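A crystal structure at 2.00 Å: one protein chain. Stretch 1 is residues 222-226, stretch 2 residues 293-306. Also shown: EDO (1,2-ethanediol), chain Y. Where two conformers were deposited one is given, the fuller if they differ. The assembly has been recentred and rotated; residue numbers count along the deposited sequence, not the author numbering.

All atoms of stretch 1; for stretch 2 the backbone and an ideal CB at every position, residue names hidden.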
ATOM      1  N   GLY D 222      19.893  13.973 -15.031  1.00 28.52           N
ATOM      2  CA  GLY D 222      20.160  15.400 -15.143  1.00 26.51           C
ATOM      3  C   GLY D 222      19.147  16.304 -14.448  1.00 26.06           C
ATOM      4  O   GLY D 222      19.346  17.511 -14.374  1.00 32.05           O
ATOM      5  N   GLU D 223      18.052  15.763 -13.959  1.00 28.41           N
ATOM      6  CA  GLU D 223      16.978  16.618 -13.464  1.00 26.37           C
ATOM      7  C   GLU D 223      17.457  17.380 -12.294  1.00 29.14           C
ATOM      8  O   GLU D 223      18.059  16.803 -11.425  1.00 30.41           O
ATOM      9  CB  GLU D 223      15.750  15.795 -13.052  1.00 29.70           C
ATOM     10  CG  GLU D 223      15.159  14.896 -14.190  1.00 31.63           C
ATOM     11  CD  GLU D 223      15.789  13.509 -14.304  1.00 39.25           C
ATOM     12  OE1 GLU D 223      16.765  13.197 -13.581  1.00 36.50           O
ATOM     13  OE2 GLU D 223      15.284  12.711 -15.142  1.00 32.43           O
ATOM     14  N   PHE D 224      17.176  18.680 -12.279  1.00 29.04           N
ATOM     15  CA  PHE D 224      17.582  19.626 -11.218  1.00 28.65           C
ATOM     16  C   PHE D 224      19.073  19.807 -10.940  1.00 31.38           C
ATOM     17  O   PHE D 224      19.429  20.469  -9.940  1.00 29.79           O
ATOM     18  CB  PHE D 224      16.891  19.266  -9.915  1.00 27.24           C
ATOM     19  CG  PHE D 224      15.397  19.224 -10.026  1.00 29.40           C
ATOM     20  CD1 PHE D 224      14.704  20.275 -10.581  1.00 33.64           C
ATOM     21  CD2 PHE D 224      14.682  18.109  -9.601  1.00 27.48           C
ATOM     22  CE1 PHE D 224      13.316  20.245 -10.696  1.00 36.89           C
ATOM     23  CE2 PHE D 224      13.286  18.055  -9.759  1.00 27.61           C
ATOM     24  CZ  PHE D 224      12.618  19.130 -10.280  1.00 32.95           C
ATOM     25  N   VAL D 225      19.940  19.298 -11.818  1.00 29.10           N
ATOM     26  CA  VAL D 225      21.349  19.534 -11.668  1.00 27.45           C
ATOM     27  C   VAL D 225      21.729  20.964 -12.140  1.00 29.69           C
ATOM     28  O   VAL D 225      22.663  21.576 -11.617  1.00 31.48           O
ATOM     29  CB  VAL D 225      22.191  18.455 -12.351  1.00 26.51           C
ATOM     30  CG1 VAL D 225      23.724  18.842 -12.238  1.00 25.33           C
ATOM     31  CG2 VAL D 225      21.874  17.074 -11.717  1.00 26.91           C
ATOM     32  N   GLU D 226      21.011  21.478 -13.123  1.00 31.01           N
ATOM     33  CA  GLU D 226      21.161  22.851 -13.564  1.00 30.96           C
ATOM     34  C   GLU D 226      19.837  23.565 -13.299  1.00 29.89           C
ATOM     35  O   GLU D 226      18.825  22.945 -12.939  1.00 30.45           O
ATOM     36  CB  GLU D 226      21.521  22.924 -15.057  1.00 30.61           C
ATOM     37  CG  GLU D 226      22.867  22.267 -15.427  1.00 30.42           C
ATOM     38  CD  GLU D 226      23.365  22.642 -16.817  1.00 32.10           C
ATOM     39  OE1 GLU D 226      23.345  23.829 -17.129  1.00 32.42           O
ATOM     40  OE2 GLU D 226      23.836  21.767 -17.583  1.00 31.36           O
ATOM     41  N   UNK D 293       8.323  13.205  -3.184  1.00 28.98           N
ATOM     42  CA  UNK D 293       9.570  12.955  -3.809  1.00 28.30           C
ATOM     43  C   UNK D 293       9.982  14.069  -4.736  1.00 27.32           C
ATOM     44  O   UNK D 293      11.168  14.488  -4.746  1.00 29.40           O
ATOM     45  CB  UNK D 293       9.512  11.627  -4.567  1.00 28.30           C
ATOM     46  N   UNK D 294       9.045  14.539  -5.541  1.00 30.01           N
ATOM     47  CA  UNK D 294       9.293  15.719  -6.381  1.00 27.65           C
ATOM     48  C   UNK D 294       9.716  16.977  -5.587  1.00 29.20           C
ATOM     49  O   UNK D 294      10.654  17.695  -5.957  1.00 30.18           O
ATOM     50  CB  UNK D 294       8.031  16.034  -7.186  1.00 27.65           C
ATOM     51  N   UNK D 295       9.034  17.235  -4.486  1.00 28.87           N
ATOM     52  CA  UNK D 295       9.358  18.363  -3.652  1.00 27.78           C
ATOM     53  C   UNK D 295      10.763  18.302  -3.084  1.00 29.91           C
ATOM     54  O   UNK D 295      11.458  19.331  -3.032  1.00 28.49           O
ATOM     55  CB  UNK D 295       8.344  18.465  -2.511  1.00 27.78           C
ATOM     56  N   UNK D 296      11.192  17.104  -2.686  0.50 27.30           N
ATOM     57  CA  UNK D 296      12.524  16.907  -2.138  0.50 25.57           C
ATOM     58  C   UNK D 296      13.607  16.704  -3.231  0.50 27.43           C
ATOM     59  O   UNK D 296      14.791  16.648  -2.911  0.50 23.04           O
ATOM     60  CB  UNK D 296      12.505  15.702  -1.196  0.50 25.57           C
ATOM     61  N   UNK D 297      13.208  16.576  -4.494  1.00 29.06           N
ATOM     62  CA  UNK D 297      14.158  16.273  -5.565  1.00 30.79           C
ATOM     63  C   UNK D 297      15.271  17.320  -5.840  1.00 32.86           C
ATOM     64  O   UNK D 297      16.435  16.933  -6.104  1.00 33.66           O
ATOM     65  CB  UNK D 297      13.361  16.069  -6.855  1.00 30.79           C
ATOM     66  N   UNK D 298      14.916  18.616  -5.876  1.00 30.28           N
ATOM     67  CA  UNK D 298      15.972  19.614  -6.066  1.00 29.82           C
ATOM     68  C   UNK D 298      17.053  19.528  -5.006  1.00 28.17           C
ATOM     69  O   UNK D 298      18.213  19.768  -5.279  1.00 30.94           O
ATOM     70  CB  UNK D 298      15.371  21.021  -6.065  1.00 29.82           C
ATOM     71  N   UNK D 299      16.643  19.250  -3.782  1.00 30.15           N
ATOM     72  CA  UNK D 299      17.568  19.107  -2.656  1.00 28.84           C
ATOM     73  C   UNK D 299      18.407  17.840  -2.733  1.00 28.41           C
ATOM     74  O   UNK D 299      19.636  17.881  -2.669  1.00 27.64           O
ATOM     75  CB  UNK D 299      16.789  19.119  -1.339  1.00 28.84           C
ATOM     76  N   UNK D 300      17.746  16.719  -2.810  1.00 30.22           N
ATOM     77  CA  UNK D 300      18.425  15.447  -2.873  1.00 32.30           C
ATOM     78  C   UNK D 300      19.371  15.340  -4.074  1.00 31.12           C
ATOM     79  O   UNK D 300      20.491  14.818  -3.944  1.00 28.05           O
ATOM     80  CB  UNK D 300      17.392  14.319  -2.919  1.00 32.30           C
ATOM     81  N   UNK D 301      18.961  15.906  -5.209  1.00 28.26           N
ATOM     82  CA  UNK D 301      19.810  15.919  -6.413  1.00 26.40           C
ATOM     83  C   UNK D 301      21.125  16.604  -6.133  1.00 28.33           C
ATOM     84  O   UNK D 301      22.174  16.056  -6.465  1.00 27.51           O
ATOM     85  CB  UNK D 301      19.100  16.616  -7.575  1.00 26.40           C
ATOM     86  N   UNK D 302      21.099  17.717  -5.384  1.00 25.37           N
ATOM     87  CA  UNK D 302      22.281  18.476  -5.124  1.00 25.60           C
ATOM     88  C   UNK D 302      23.131  17.834  -4.049  1.00 28.27           C
ATOM     89  O   UNK D 302      24.342  17.995  -4.051  1.00 29.62           O
ATOM     90  CB  UNK D 302      21.910  19.906  -4.728  1.00 25.60           C
ATOM     91  N   UNK D 303      22.532  17.055  -3.161  1.00 28.84           N
ATOM     92  CA  UNK D 303      23.333  16.226  -2.270  1.00 27.17           C
ATOM     93  C   UNK D 303      24.188  15.244  -3.103  1.00 30.02           C
ATOM     94  O   UNK D 303      25.368  15.029  -2.805  1.00 26.68           O
ATOM     95  CB  UNK D 303      22.433  15.470  -1.290  1.00 27.17           C
ATOM     96  N   UNK D 304      23.599  14.681  -4.150  1.00 29.00           N
ATOM     97  CA  UNK D 304      24.309  13.694  -4.994  1.00 28.96           C
ATOM     98  C   UNK D 304      25.378  14.408  -5.831  1.00 28.84           C
ATOM     99  O   UNK D 304      26.480  13.913  -5.971  1.00 29.71           O
ATOM    100  CB  UNK D 304      23.331  12.949  -5.904  1.00 28.96           C
ATOM    101  N   UNK D 305      25.069  15.601  -6.333  1.00 29.60           N
ATOM    102  CA  UNK D 305      26.039  16.415  -7.032  1.00 27.35           C
ATOM    103  C   UNK D 305      27.235  16.711  -6.132  1.00 28.17           C
ATOM    104  O   UNK D 305      28.377  16.519  -6.550  1.00 30.52           O
ATOM    105  CB  UNK D 305      25.395  17.715  -7.516  1.00 27.35           C
ATOM    106  N   UNK D 306      26.998  17.172  -4.903  1.00 27.17           N
ATOM    107  CA  UNK D 306      28.070  17.426  -3.960  1.00 24.63           C
ATOM    108  C   UNK D 306      28.897  16.200  -3.719  1.00 27.33           C
ATOM    109  O   UNK D 306      30.083  16.310  -3.629  1.00 29.74           O
ATOM    110  CB  UNK D 306      27.509  17.942  -2.634  1.00 24.63           C
TER
HETATM  111  C1  EDO Y 428      25.225  19.257   3.003  1.00 38.18           C
HETATM  112  O1  EDO Y 428      24.681  17.951   3.087  1.00 30.34           O
HETATM  113  C2  EDO Y 428      25.154  19.726   1.570  1.00 49.03           C
HETATM  114  O2  EDO Y 428      23.953  20.449   1.258  1.00 32.84           O

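Stretch 1 offers mainly apolar surface, the ring of Phe224 and the methyls of Val225, along with the carbonyl oxygens of 223 to 225 as acceptors. The helix passes the ring with its CA atoms closest at 298, 5.4 Å from that of Phe224, so the contact should be read outward from there.

Position 293 lies out of reach and stretch 1 sets no demand; it is Gly293. At 294 the CB points sideways, and nothing of stretch 1 lies within 5.5 Å of it, so only a side chain of some length could arrive at the ring, and an apolar one would suit its edge. Leucine, methionine or isoleucine are all plausible. Leu294 takes chi1 t, chi2 p and brings CD1 to 4.2 Å from Phe224 CZ, near the ring plane. Position 295 points away and 296 is out of reach; stretch 1 decides neither. They are Phe295 and Met296, the latter a selenomethionine.

Position 297 is the tightest. Its CB points toward stretch 1 and the ideal CB already sits 3.5 Å from Phe224 CE2, which favours a small residue, alanine most simply, with glycine or serine possible. It is Ala297, its CB 3.7 Å from Phe224 CE2.

At 298 the CB points sideways, the ideal CB 4.3 Å from Phe224 CG, over a face of the ring. The backbone N makes no bond to the preceding turn, and phi is -57°, so proline is admissible, though a compact aliphatic might also serve. Pro298 lays its own ring over one face of the phenyl: CG stands 4.0 Å from the centroid of the Phe224 ring and 4° off its normal, a CH-pi contact. The backbone here also bonds indirectly to the loop, through a water that donates to Phe224 O at 2.7 Å and to Pro298 O at 2.9 Å.

Position 299 points away and 300 is out of reach; they are His299 and Val300.

Position 301 points toward the loop, its ideal CB 4.0 Å from Glu223 O and 4.2 Å from Phe224 CB. A small or beta-branched residue fits: alanine, serine, valine or threonine. Thr301, chi1 m, puts CG2 3.2 Å from Glu223 O and 3.5 Å from Val225 CG2. OG1 donates to Ala297 O at 2.7 Å and also lies at the edge of the Phe224 ring, near its plane; no hydrogen bond crosses to the loop.

At 302 the CB points sideways and a side chain of some length is needed to reach the loop; isoleucine, leucine or methionine would pack there, and a long donor could also suit the carbonyl oxygens. Ile302, m at both angles, brings CD1 to 4.0 Å from Phe224 O. Positions 303 and 304 are out of reach. Glu303 binds the ethanediol, OE1 accepting from EDO O1 and OE2 from EDO O2, both at 2.6 Å; the other is Ala304.

Position 305 points toward Val225, its ideal CB 5.1 Å from CG1, a gap for a modest aliphatic such as valine, leucine or isoleucine. Val305 places CG2 3.9 Å from Val225 CG1. Position 306 is out of reach; Lys306 NZ donates a weak bond to EDO O2 at 2.8 Å.

Stretch 2 (293-306) GLFMAPHVTIEAVK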
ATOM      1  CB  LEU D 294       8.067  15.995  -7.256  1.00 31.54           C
ATOM      2  CG  LEU D 294       8.082  17.199  -8.185  1.00 32.32           C
ATOM      3  CD1 LEU D 294       9.168  17.031  -9.174  1.00 25.83           C
ATOM      4  CD2 LEU D 294       6.751  17.442  -8.865  1.00 27.36           C
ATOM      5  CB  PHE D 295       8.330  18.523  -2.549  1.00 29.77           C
ATOM      6  CG  PHE D 295       8.450  19.808  -1.849  1.00 31.08           C
ATOM      7  CD1 PHE D 295       8.078  20.977  -2.487  1.00 36.17           C
ATOM      8  CD2 PHE D 295       8.978  19.868  -0.586  1.00 33.27           C
ATOM      9  CE1 PHE D 295       8.206  22.193  -1.867  1.00 32.16           C
ATOM     10  CE2 PHE D 295       9.116  21.060   0.052  1.00 32.49           C
ATOM     11  CZ  PHE D 295       8.742  22.257  -0.613  1.00 32.99           C
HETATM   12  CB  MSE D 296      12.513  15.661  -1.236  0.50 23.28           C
HETATM   13  CG  MSE D 296      11.601  15.699  -0.019  0.50 32.56           C
HETATM   14 SE   MSE D 296      11.549  13.879   0.769  0.38 34.45          SE
HETATM   15  CE  MSE D 296      13.461  13.441   0.570  0.50 45.52           C
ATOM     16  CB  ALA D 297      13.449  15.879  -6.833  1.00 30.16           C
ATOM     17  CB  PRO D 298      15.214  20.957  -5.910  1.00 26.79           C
ATOM     18  CG  PRO D 298      13.835  20.669  -6.397  1.00 30.67           C
ATOM     19  CD  PRO D 298      13.579  19.262  -5.798  1.00 30.95           C
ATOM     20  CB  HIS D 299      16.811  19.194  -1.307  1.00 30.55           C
ATOM     21  CG  HIS D 299      17.700  19.161  -0.106  1.00 31.37           C
ATOM     22  ND1 HIS D 299      18.136  20.305   0.530  1.00 32.65           N
ATOM     23  CD2 HIS D 299      18.224  18.116   0.588  1.00 34.83           C
ATOM     24  CE1 HIS D 299      18.908  19.960   1.550  1.00 35.43           C
ATOM     25  NE2 HIS D 299      18.977  18.643   1.609  1.00 32.52           N
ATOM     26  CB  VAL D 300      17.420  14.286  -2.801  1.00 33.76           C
ATOM     27  CG1 VAL D 300      18.135  12.962  -2.998  1.00 27.46           C
ATOM     28  CG2 VAL D 300      16.726  14.298  -1.382  1.00 30.47           C
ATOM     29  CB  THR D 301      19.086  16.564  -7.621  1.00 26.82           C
ATOM     30  OG1 THR D 301      17.938  15.779  -7.962  1.00 25.97           O
ATOM     31  CG2 THR D 301      19.983  16.786  -8.839  1.00 22.98           C
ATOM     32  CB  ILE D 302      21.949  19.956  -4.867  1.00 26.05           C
ATOM     33  CG1 ILE D 302      21.419  20.588  -6.179  1.00 34.56           C
ATOM     34  CG2 ILE D 302      23.204  20.808  -4.314  1.00 25.42           C
ATOM     35  CD1 ILE D 302      22.469  20.698  -7.310  1.00 30.97           C
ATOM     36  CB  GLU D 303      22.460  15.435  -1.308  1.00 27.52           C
ATOM     37  CG  GLU D 303      21.671  16.281  -0.294  1.00 32.11           C
ATOM     38  CD  GLU D 303      22.577  17.118   0.597  1.00 33.98           C
ATOM     39  OE1 GLU D 303      23.365  16.532   1.367  1.00 34.32           O
ATOM     40  OE2 GLU D 303      22.501  18.375   0.534  1.00 37.87           O
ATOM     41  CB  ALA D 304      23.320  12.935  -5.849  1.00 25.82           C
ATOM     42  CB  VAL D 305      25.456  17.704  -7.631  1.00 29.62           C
ATOM     43  CG1 VAL D 305      26.564  18.540  -8.334  1.00 29.65           C
ATOM     44  CG2 VAL D 305      24.294  17.425  -8.656  1.00 26.82           C
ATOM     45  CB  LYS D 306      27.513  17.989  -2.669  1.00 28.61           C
ATOM     46  CG  LYS D 306      26.991  19.420  -2.839  1.00 25.49           C
ATOM     47  CD  LYS D 306      26.463  19.982  -1.472  1.00 32.39           C
ATOM     48  CE  LYS D 306      25.887  21.399  -1.648  1.00 32.07           C
ATOM     49  NZ  LYS D 306      25.509  22.122  -0.395  1.00 30.98           N
TER
HETATM   50  O   HOH W   1      18.458  21.465  -7.582  1.00 22.94           O
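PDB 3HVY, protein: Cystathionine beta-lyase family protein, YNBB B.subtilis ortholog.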